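Local atomic coordinates of glucose-1-phosphate uridylyltransferase (Sphingomonas elodea, PDB entry 2UX8), a protein that probably catalyses the formation of UDP-alpha-D-glucose and diphosphate from UTP and alpha-D-glucose 1-phosphate, the latter bound in this structure. Residues 142-147 against 255-260; 149-154 against 213-218; 159-164 against 251-256. All coordinates share one frame; numbering follows the deposited sequence.

Contact 1. Residues 142-147 against 255-260; sequences DFMFGQ and VTFQGT
Phe257 has CG anti to its backbone N (chi1 179°), on the side facing 142-147, while Met144 has CG beside its own N (chi1 -53°) and a chain bent at chi2 and chi3. The two side chains run past one another head to tail, Met144 CE beside Phe257 CD2 (4.0 Å) and Met144 CB beside Phe257 CE2, a Met-aromatic contact next to the two-stranded antiparallel sheet of 142-145 with 260-263. Met144 SD lies 5.3 Å from the Phe257 ring centroid, oblique to it, and Phe145 O meets CE2 and CZ of that ring. Cys150 of the following helix touches both side chains. Phe145 and Thr260 form an antiparallel hydrogen-bonded pair: Phe145 N donates to Thr260 O (2.8 Å) and Thr260 N to Phe145 O (2.9 Å). The backbones of Gly146 and Gly259 pass closely, and a CB on either would clash with the opposing segment. Asp142, a glucose 1-phosphate binding residue, makes a salt bridge to Arg261. On the Gly146 and Gly259 side of the Phe145-Thr260 pair, Gln258 centres an inverse gamma turn, and a water bridges the segments, accepting from Gln147 N and donating to Gln258 O at 2.8 Å.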
loop_
_atom_site.group_PDB
_atom_site.type_symbol
_atom_site.label_atom_id
_atom_site.label_comp_id
_atom_site.label_asym_id
_atom_site.label_seq_id
_atom_site.Cartn_x
_atom_site.Cartn_y
_atom_site.Cartn_z
ATOM N N ASP C 142 11.667 -14.553 -18.090
ATOM C CA ASP C 142 12.650 -14.994 -19.067
ATOM C C ASP C 142 13.788 -13.972 -19.062
ATOM O O ASP C 142 13.745 -12.943 -19.746
ATOM C CB ASP C 142 12.010 -15.123 -20.454
ATOM C CG ASP C 142 11.336 -16.470 -20.652
ATOM O OD1 ASP C 142 10.428 -16.585 -21.498
ATOM O OD2 ASP C 142 11.725 -17.427 -19.955
ATOM N N PHE C 143 14.790 -14.267 -18.239
ATOM C CA PHE C 143 15.954 -13.417 -18.084
ATOM C C PHE C 143 16.850 -13.639 -19.309
ATOM O O PHE C 143 17.398 -14.729 -19.516
ATOM C CB PHE C 143 16.666 -13.793 -16.779
ATOM C CG PHE C 143 17.820 -12.910 -16.444
ATOM C CD1 PHE C 143 17.617 -11.608 -16.020
ATOM C CD2 PHE C 143 19.125 -13.359 -16.631
ATOM C CE1 PHE C 143 18.702 -10.759 -15.797
ATOM C CE2 PHE C 143 20.211 -12.517 -16.411
ATOM C CZ PHE C 143 19.998 -11.216 -15.996
ATOM N N MET C 144 16.965 -12.609 -20.139
ATOM C CA MET C 144 17.762 -12.693 -21.353
ATOM C C MET C 144 19.114 -12.012 -21.169
ATOM O O MET C 144 19.224 -10.786 -21.187
ATOM C CB MET C 144 17.002 -12.060 -22.523
ATOM C CG MET C 144 15.601 -12.618 -22.706
ATOM S SD MET C 144 15.582 -14.404 -22.987
ATOM C CE MET C 144 15.501 -14.444 -24.786
ATOM N N PHE C 145 20.145 -12.828 -21.016
ATOM C CA PHE C 145 21.490 -12.326 -20.802
ATOM C C PHE C 145 22.318 -12.246 -22.089
ATOM O O PHE C 145 22.565 -13.260 -22.743
ATOM C CB PHE C 145 22.194 -13.228 -19.782
ATOM C CG PHE C 145 23.396 -12.608 -19.158
ATOM C CD1 PHE C 145 23.400 -11.260 -18.824
ATOM C CD2 PHE C 145 24.507 -13.378 -18.851
ATOM C CE1 PHE C 145 24.487 -10.694 -18.194
ATOM C CE2 PHE C 145 25.605 -12.821 -18.217
ATOM C CZ PHE C 145 25.596 -11.475 -17.888
ATOM N N GLY C 146 22.747 -11.038 -22.444
ATOM C CA GLY C 146 23.547 -10.866 -23.644
ATOM C C GLY C 146 23.531 -9.442 -24.160
ATOM O O GLY C 146 22.729 -8.630 -23.704
ATOM N N GLN C 147 24.434 -9.118 -25.082
ATOM C CA GLN C 147 24.470 -7.778 -25.659
ATOM C C GLN C 147 24.469 -7.930 -27.164
ATOM O O GLN C 147 25.248 -8.701 -27.702
ATOM C CB GLN C 147 25.725 -6.998 -25.266
ATOM C CG GLN C 147 26.535 -7.536 -24.106
ATOM C CD GLN C 147 27.548 -6.514 -23.599
ATOM O OE1 GLN C 147 28.309 -5.928 -24.378
ATOM N NE2 GLN C 147 27.562 -6.295 -22.286
ATOM N N VAL C 255 13.028 -15.336 -33.932
ATOM C CA VAL C 255 14.365 -14.787 -33.802
ATOM C C VAL C 255 15.151 -15.553 -32.746
ATOM O O VAL C 255 14.655 -15.792 -31.649
ATOM C CB VAL C 255 14.312 -13.310 -33.398
ATOM C CG1 VAL C 255 15.706 -12.736 -33.371
ATOM C CG2 VAL C 255 13.427 -12.538 -34.367
ATOM N N THR C 256 16.370 -15.961 -33.080
ATOM C CA THR C 256 17.186 -16.669 -32.113
ATOM C C THR C 256 18.100 -15.637 -31.462
ATOM O O THR C 256 18.738 -14.827 -32.135
ATOM C CB THR C 256 17.991 -17.809 -32.768
ATOM O OG1 THR C 256 18.722 -17.300 -33.882
ATOM C CG2 THR C 256 17.055 -18.902 -33.251
ATOM N N PHE C 257 18.125 -15.669 -30.139
ATOM C CA PHE C 257 18.888 -14.733 -29.339
ATOM C C PHE C 257 20.386 -15.000 -29.258
ATOM O O PHE C 257 20.815 -16.120 -29.000
ATOM C CB PHE C 257 18.276 -14.699 -27.932
ATOM C CG PHE C 257 18.975 -13.779 -26.982
ATOM C CD1 PHE C 257 19.222 -12.451 -27.330
ATOM C CD2 PHE C 257 19.353 -14.230 -25.722
ATOM C CE1 PHE C 257 19.837 -11.578 -26.430
ATOM C CE2 PHE C 257 19.967 -13.379 -24.811
ATOM C CZ PHE C 257 20.211 -12.043 -25.161
ATOM N N GLN C 258 21.169 -13.947 -29.478
ATOM C CA GLN C 258 22.622 -14.022 -29.409
ATOM C C GLN C 258 22.994 -13.800 -27.949
ATOM O O GLN C 258 23.431 -12.713 -27.554
ATOM C CB GLN C 258 23.234 -12.920 -30.257
ATOM C CG GLN C 258 22.553 -12.763 -31.584
ATOM C CD GLN C 258 23.152 -13.640 -32.644
ATOM O OE1 GLN C 258 23.848 -13.151 -33.529
ATOM N NE2 GLN C 258 22.897 -14.943 -32.565
ATOM N N GLY C 259 22.795 -14.837 -27.148
ATOM C CA GLY C 259 23.098 -14.759 -25.733
ATOM C C GLY C 259 22.428 -15.948 -25.091
ATOM O O GLY C 259 21.937 -16.826 -25.797
ATOM N N THR C 260 22.412 -16.005 -23.765
ATOM C CA THR C 260 21.756 -17.119 -23.108
ATOM C C THR C 260 20.565 -16.658 -22.280
ATOM O O THR C 260 20.550 -15.566 -21.693
ATOM C CB THR C 260 22.729 -17.918 -22.233
ATOM O OG1 THR C 260 23.468 -17.023 -21.403
ATOM C CG2 THR C 260 23.688 -18.710 -23.100
HETATM O O HOH W 1 25.769 -11.595 -26.518
#

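Contact 2. Residues 149-154 against 213-218; sequences GCLKQM and IGRYIL. With G1P (1-O-phosphono-alpha-D-glucopyranose), chain K.
Cys150, in the first turn of helix 150-161, turns SG anti to its backbone N (chi1 -166°) and lays it against the aliphatic part of Arg215, 3.7 Å from Arg215 CG. The helix packs on strand 215-218 of the central mixed sheet, as expected of the alpha/beta GT-A nucleotidyltransferase fold; the axes of helix 150-154 and strand 215-218 approach to 9.2 Å, with 36° between their N-to-C directions. Leu151 comes next, its CD2 reaching the same Arg215 CG at 4.1 Å as the two side chains cross obliquely. The charged end of Arg215 is held elsewhere, by a salt bridge from NH2 to Glu54, whose other carboxylate oxygen accepts from Leu151 N; one acidic residue thus ties strand and helix together. One turn on, Met154 crosses Arg215 at about a right angle, placing SD 3.7 Å from Arg215 CB and CE 3.6 Å from Arg215 O, with CB against Ile217 CD1. An alanine at Met154 would probably leave a gap over Arg215 CB and the strand backbone where the sulfur and methyl now pack, while keeping the touch to Ile217. The side chain of Tyr216 leaves the strand on the face turned from the helix. Gly214, centre of an inverse gamma turn, has its N 3.9 Å from the sugar C6, and Tyr216 OH lines the glucose 1-phosphate pocket, 3.7 Å from the sugar C2.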
loop_
_atom_site.group_PDB
_atom_site.type_symbol
_atom_site.label_atom_id
_atom_site.label_comp_id
_atom_site.label_asym_id
_atom_site.label_seq_id
_atom_site.Cartn_x
_atom_site.Cartn_y
_atom_site.Cartn_z
ATOM N N GLY C 149 20.570 -6.440 -25.955
ATOM C CA GLY C 149 19.499 -7.133 -25.274
ATOM C C GLY C 149 18.615 -7.791 -26.305
ATOM O O GLY C 149 18.557 -7.357 -27.452
ATOM N N CYS C 150 17.927 -8.845 -25.902
ATOM C CA CYS C 150 17.042 -9.559 -26.796
ATOM C C CYS C 150 16.100 -8.667 -27.605
ATOM O O CYS C 150 15.979 -8.823 -28.818
ATOM C CB CYS C 150 16.230 -10.568 -26.001
ATOM S SG CYS C 150 15.387 -11.780 -27.017
ATOM N N LEU C 151 15.440 -7.721 -26.954
ATOM C CA LEU C 151 14.511 -6.865 -27.682
ATOM C C LEU C 151 15.190 -6.020 -28.753
ATOM O O LEU C 151 14.620 -5.798 -29.825
ATOM C CB LEU C 151 13.741 -5.978 -26.702
ATOM C CG LEU C 151 12.217 -5.882 -26.867
ATOM C CD1 LEU C 151 11.848 -4.603 -27.594
ATOM C CD2 LEU C 151 11.679 -7.122 -27.580
ATOM N N LYS C 152 16.403 -5.551 -28.472
ATOM C CA LYS C 152 17.127 -4.749 -29.448
ATOM C C LYS C 152 17.472 -5.611 -30.662
ATOM O O LYS C 152 17.288 -5.183 -31.794
ATOM C CB LYS C 152 18.404 -4.160 -28.844
ATOM C CG LYS C 152 19.197 -3.310 -29.835
ATOM C CD LYS C 152 18.345 -2.154 -30.354
ATOM C CE LYS C 152 18.872 -1.572 -31.661
ATOM N NZ LYS C 152 20.253 -1.055 -31.545
ATOM N N GLN C 153 17.963 -6.824 -30.431
ATOM C CA GLN C 153 18.288 -7.715 -31.536
ATOM C C GLN C 153 17.035 -7.943 -32.366
ATOM O O GLN C 153 17.081 -7.961 -33.595
ATOM C CB GLN C 153 18.804 -9.056 -31.019
ATOM C CG GLN C 153 20.053 -8.930 -30.170
ATOM C CD GLN C 153 20.656 -10.265 -29.782
ATOM O OE1 GLN C 153 21.506 -10.335 -28.901
ATOM N NE2 GLN C 153 20.226 -11.328 -30.443
ATOM N N MET C 154 15.908 -8.092 -31.684
ATOM C CA MET C 154 14.638 -8.327 -32.353
ATOM C C MET C 154 14.146 -7.144 -33.156
ATOM O O MET C 154 13.636 -7.310 -34.273
ATOM C CB MET C 154 13.573 -8.728 -31.339
ATOM C CG MET C 154 13.601 -10.201 -31.008
ATOM S SD MET C 154 12.339 -10.670 -29.843
ATOM C CE MET C 154 10.914 -10.753 -30.874
ATOM N N ILE C 213 9.578 -17.986 -26.856
ATOM C CA ILE C 213 10.120 -17.451 -25.615
ATOM C C ILE C 213 9.431 -16.116 -25.345
ATOM O O ILE C 213 8.946 -15.476 -26.268
ATOM C CB ILE C 213 11.657 -17.265 -25.703
ATOM C CG1 ILE C 213 12.327 -18.623 -25.938
ATOM C CG2 ILE C 213 12.188 -16.627 -24.425
ATOM C CD1 ILE C 213 11.910 -19.698 -24.968
ATOM N N GLY C 214 9.393 -15.708 -24.083
ATOM C CA GLY C 214 8.721 -14.476 -23.693
ATOM C C GLY C 214 9.161 -13.121 -24.218
ATOM O O GLY C 214 9.298 -12.163 -23.453
ATOM N N ARG C 215 9.370 -13.025 -25.522
ATOM C CA ARG C 215 9.768 -11.773 -26.168
ATOM C C ARG C 215 8.977 -11.692 -27.482
ATOM O O ARG C 215 9.136 -12.547 -28.353
ATOM C CB ARG C 215 11.282 -11.773 -26.430
ATOM C CG ARG C 215 12.094 -10.753 -25.616
ATOM C CD ARG C 215 11.734 -10.776 -24.143
ATOM N NE ARG C 215 12.768 -10.228 -23.275
ATOM C CZ ARG C 215 12.828 -10.499 -21.972
ATOM N NH1 ARG C 215 11.916 -11.287 -21.437
ATOM N NH2 ARG C 215 13.810 -10.026 -21.209
ATOM N N TYR C 216 8.109 -10.685 -27.608
ATOM C CA TYR C 216 7.285 -10.527 -28.806
ATOM C C TYR C 216 7.243 -9.104 -29.356
ATOM O O TYR C 216 7.434 -8.120 -28.635
ATOM C CB TYR C 216 5.821 -10.908 -28.541
ATOM C CG TYR C 216 5.540 -12.205 -27.803
ATOM C CD1 TYR C 216 5.952 -12.395 -26.481
ATOM C CD2 TYR C 216 4.779 -13.210 -28.399
ATOM C CE1 TYR C 216 5.607 -13.550 -25.778
ATOM C CE2 TYR C 216 4.433 -14.364 -27.704
ATOM C CZ TYR C 216 4.846 -14.526 -26.399
ATOM O OH TYR C 216 4.477 -15.661 -25.723
ATOM N N ILE C 217 6.973 -9.019 -30.654
ATOM C CA ILE C 217 6.784 -7.758 -31.356
ATOM C C ILE C 217 5.587 -8.083 -32.224
ATOM O O ILE C 217 5.695 -8.857 -33.165
ATOM C CB ILE C 217 7.947 -7.391 -32.253
ATOM C CG1 ILE C 217 9.126 -6.941 -31.400
ATOM C CG2 ILE C 217 7.519 -6.285 -33.212
ATOM C CD1 ILE C 217 10.282 -6.357 -32.187
ATOM N N LEU C 218 4.442 -7.506 -31.899
ATOM C CA LEU C 218 3.221 -7.802 -32.628
ATOM C C LEU C 218 2.563 -6.624 -33.316
ATOM O O LEU C 218 2.731 -5.479 -32.916
ATOM C CB LEU C 218 2.224 -8.437 -31.670
ATOM C CG LEU C 218 2.801 -9.690 -31.042
ATOM C CD1 LEU C 218 2.020 -10.017 -29.808
ATOM C CD2 LEU C 218 2.785 -10.847 -32.055
HETATM C C1 G1P K . 3.635 -18.415 -22.602
HETATM C C2 G1P K . 3.152 -18.707 -24.037
HETATM C C3 G1P K . 3.934 -19.915 -24.581
HETATM C C4 G1P K . 5.414 -19.548 -24.595
HETATM C C5 G1P K . 5.845 -19.229 -23.145
HETATM C C6 G1P K . 7.331 -18.837 -23.137
HETATM O O1 G1P K . 3.334 -19.554 -21.765
HETATM O O2 G1P K . 1.757 -19.004 -24.007
HETATM O O3 G1P K . 3.508 -20.200 -25.907
HETATM O O4 G1P K . 6.165 -20.653 -25.097
HETATM O O5 G1P K . 5.067 -18.114 -22.624
HETATM O O6 G1P K . 7.759 -18.527 -21.808
HETATM P P G1P K . 3.650 -19.212 -20.209
HETATM O O1P G1P K . 2.880 -18.024 -19.765
HETATM O O2P G1P K . 3.272 -20.483 -19.310
HETATM O O3P G1P K . 5.223 -18.921 -20.016
#

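Contact 3. Residues 159-164 against 251-256; sequences NKVGGN and PFHGVT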
loop_
_atom_site.group_PDB
_atom_site.type_symbol
_atom_site.label_atom_id
_atom_site.label_comp_id
_atom_site.label_asym_id
_atom_site.label_seq_id
_atom_site.Cartn_x
_atom_site.Cartn_y
_atom_site.Cartn_z
ATOM N N ASN C 159 13.087 -3.938 -38.164
ATOM C CA ASN C 159 13.381 -2.842 -39.086
ATOM C C ASN C 159 13.568 -3.289 -40.522
ATOM O O ASN C 159 13.458 -2.480 -41.447
ATOM C CB ASN C 159 14.661 -2.108 -38.674
ATOM C CG ASN C 159 14.456 -1.188 -37.497
ATOM O OD1 ASN C 159 13.692 -0.222 -37.563
ATOM N ND2 ASN C 159 15.144 -1.478 -36.407
ATOM N N LYS C 160 13.879 -4.564 -40.716
ATOM C CA LYS C 160 14.092 -5.055 -42.066
ATOM C C LYS C 160 12.979 -5.921 -42.634
ATOM O O LYS C 160 12.671 -5.821 -43.820
ATOM C CB LYS C 160 15.426 -5.795 -42.167
ATOM C CG LYS C 160 15.572 -6.972 -41.262
ATOM C CD LYS C 160 16.920 -7.645 -41.456
ATOM C CE LYS C 160 17.008 -8.392 -42.781
ATOM N NZ LYS C 160 18.334 -9.061 -42.985
ATOM N N VAL C 161 12.367 -6.766 -41.809
ATOM C CA VAL C 161 11.288 -7.606 -42.304
ATOM C C VAL C 161 9.872 -7.223 -41.857
ATOM O O VAL C 161 8.897 -7.645 -42.492
ATOM C CB VAL C 161 11.541 -9.066 -41.961
ATOM C CG1 VAL C 161 10.508 -9.933 -42.638
ATOM C CG2 VAL C 161 12.933 -9.455 -42.412
ATOM N N GLY C 162 9.758 -6.435 -40.782
ATOM C CA GLY C 162 8.456 -5.997 -40.294
ATOM C C GLY C 162 7.578 -7.136 -39.835
ATOM O O GLY C 162 8.086 -8.211 -39.528
ATOM N N GLY C 163 6.268 -6.913 -39.782
ATOM C CA GLY C 163 5.358 -7.968 -39.358
ATOM C C GLY C 163 5.458 -8.352 -37.887
ATOM O O GLY C 163 5.656 -7.496 -37.033
ATOM N N ASN C 164 5.330 -9.645 -37.597
ATOM C CA ASN C 164 5.390 -10.134 -36.228
ATOM C C ASN C 164 6.635 -10.975 -35.978
ATOM O O ASN C 164 7.055 -11.750 -36.835
ATOM C CB ASN C 164 4.137 -10.959 -35.920
ATOM C CG ASN C 164 2.862 -10.286 -36.403
ATOM O OD1 ASN C 164 2.414 -10.517 -37.528
ATOM N ND2 ASN C 164 2.282 -9.436 -35.562
ATOM N N PRO C 251 4.260 -11.043 -42.417
ATOM C CA PRO C 251 5.592 -11.608 -42.167
ATOM C C PRO C 251 5.692 -12.064 -40.717
ATOM O O PRO C 251 5.557 -11.250 -39.806
ATOM C CB PRO C 251 6.524 -10.425 -42.427
ATOM C CG PRO C 251 5.795 -9.619 -43.441
ATOM C CD PRO C 251 4.353 -9.688 -42.994
ATOM N N PHE C 252 5.920 -13.351 -40.493
ATOM C CA PHE C 252 6.039 -13.833 -39.133
ATOM C C PHE C 252 7.301 -14.667 -38.998
ATOM O O PHE C 252 7.436 -15.722 -39.614
ATOM C CB PHE C 252 4.793 -14.625 -38.748
ATOM C CG PHE C 252 4.500 -14.590 -37.285
ATOM C CD1 PHE C 252 3.195 -14.687 -36.821
ATOM C CD2 PHE C 252 5.534 -14.468 -36.366
ATOM C CE1 PHE C 252 2.924 -14.661 -35.459
ATOM C CE2 PHE C 252 5.274 -14.443 -35.006
ATOM C CZ PHE C 252 3.963 -14.540 -34.548
ATOM N N HIS C 253 8.233 -14.172 -38.190
ATOM C CA HIS C 253 9.505 -14.847 -38.003
ATOM C C HIS C 253 9.893 -15.103 -36.561
ATOM O O HIS C 253 9.470 -14.397 -35.642
ATOM C CB HIS C 253 10.609 -14.026 -38.652
ATOM C CG HIS C 253 10.340 -13.689 -40.080
ATOM N ND1 HIS C 253 10.471 -14.607 -41.097
ATOM C CD2 HIS C 253 9.916 -12.542 -40.659
ATOM C CE1 HIS C 253 10.141 -14.040 -42.242
ATOM N NE2 HIS C 253 9.799 -12.788 -42.004
ATOM N N GLY C 254 10.719 -16.129 -36.385
ATOM C CA GLY C 254 11.221 -16.473 -35.076
ATOM C C GLY C 254 12.632 -15.931 -35.051
ATOM O O GLY C 254 13.350 -16.033 -36.042
ATOM N N VAL C 255 13.028 -15.336 -33.932
ATOM C CA VAL C 255 14.365 -14.787 -33.802
ATOM C C VAL C 255 15.151 -15.553 -32.746
ATOM O O VAL C 255 14.655 -15.792 -31.649
ATOM C CB VAL C 255 14.312 -13.310 -33.398
ATOM C CG1 VAL C 255 15.706 -12.736 -33.371
ATOM C CG2 VAL C 255 13.427 -12.538 -34.367
ATOM N N THR C 256 16.370 -15.961 -33.080
ATOM C CA THR C 256 17.186 -16.669 -32.113
ATOM C C THR C 256 18.100 -15.637 -31.462
ATOM O O THR C 256 18.738 -14.827 -32.135
ATOM C CB THR C 256 17.991 -17.809 -32.768
ATOM O OG1 THR C 256 18.722 -17.300 -33.882
ATOM C CG2 THR C 256 17.055 -18.902 -33.251
#
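Asn164 meets Phe252 through its CB, which sits over the centre of the aromatic ring, 3.6 Å from the centroid and only 4° off the ring normal. This is a CH-pi contact in which all six ring carbons lie at nearly equal distances from the one methylene. Asn164 and Phe252 form a parallel bridge, so both side chains emerge on the same face of the sheet. The ring of Phe252 also touches Ile166 and Val194 of the strands that flank 252-256.

The backbone of Asn164 grips the partner strand on both sides of Phe252. Asn164 N donates to Pro251 O (2.7 Å, with an N-H...O angle of 158°), and Asn164 O accepts from His253 N at 3.0 Å. This is the usual ladder of parallel strands, here joining the first residue of strand 164-170 to strand 252-256 within the mixed sheet of the GT-A type nucleotidyltransferase fold. Helix 150-161 has just ended, and the chain passes through Gly162 and Gly163, both with positive phi, to enter the sheet. At Gly163 a CB would run into Pro251 O, which instead receives a CA-H...O contact from Gly163 CA at 3.3 Å.

Pro251 presents its ring to the last turn of the helix and the bend after it. Its CB packs 3.7 Å from Val161 O and 4.0 Å from Val161 CG1, and its CD lies near Gly163 CA. Val161 also reaches His253, the two side chains crossing at about a right angle. Val161 has CG1 anti to its backbone N (chi1 -173°), which sets this methyl obliquely to the imidazole plane, although its modelled closeness to His253 NE2 is doubtful at this resolution.

All three contacts belong to the nucleotidyltransferase domain. Along the chain, strand 142-145, helix 150-161 and the start of strand 164-170 supply the first segments in order; their partners are 255-260, 213-218 and 251-256. Contacts 1 and 3 share Val255 and Thr256 of the 252-256 region, with centres about 16 Å apart; the centre of contact 2 is about 9 Å from that of contact 1 and 10 Å from that of contact 3. Asp142 OD1 lies 2.9 Å from Gly214 N, a probable hydrogen bond joining two parts of the glucose 1-phosphate pocket. Helix 150-161 starts in contact 2, beside strand 215-218, and ends in contact 3, where the chain enters strand 164-170 of the same mixed sheet.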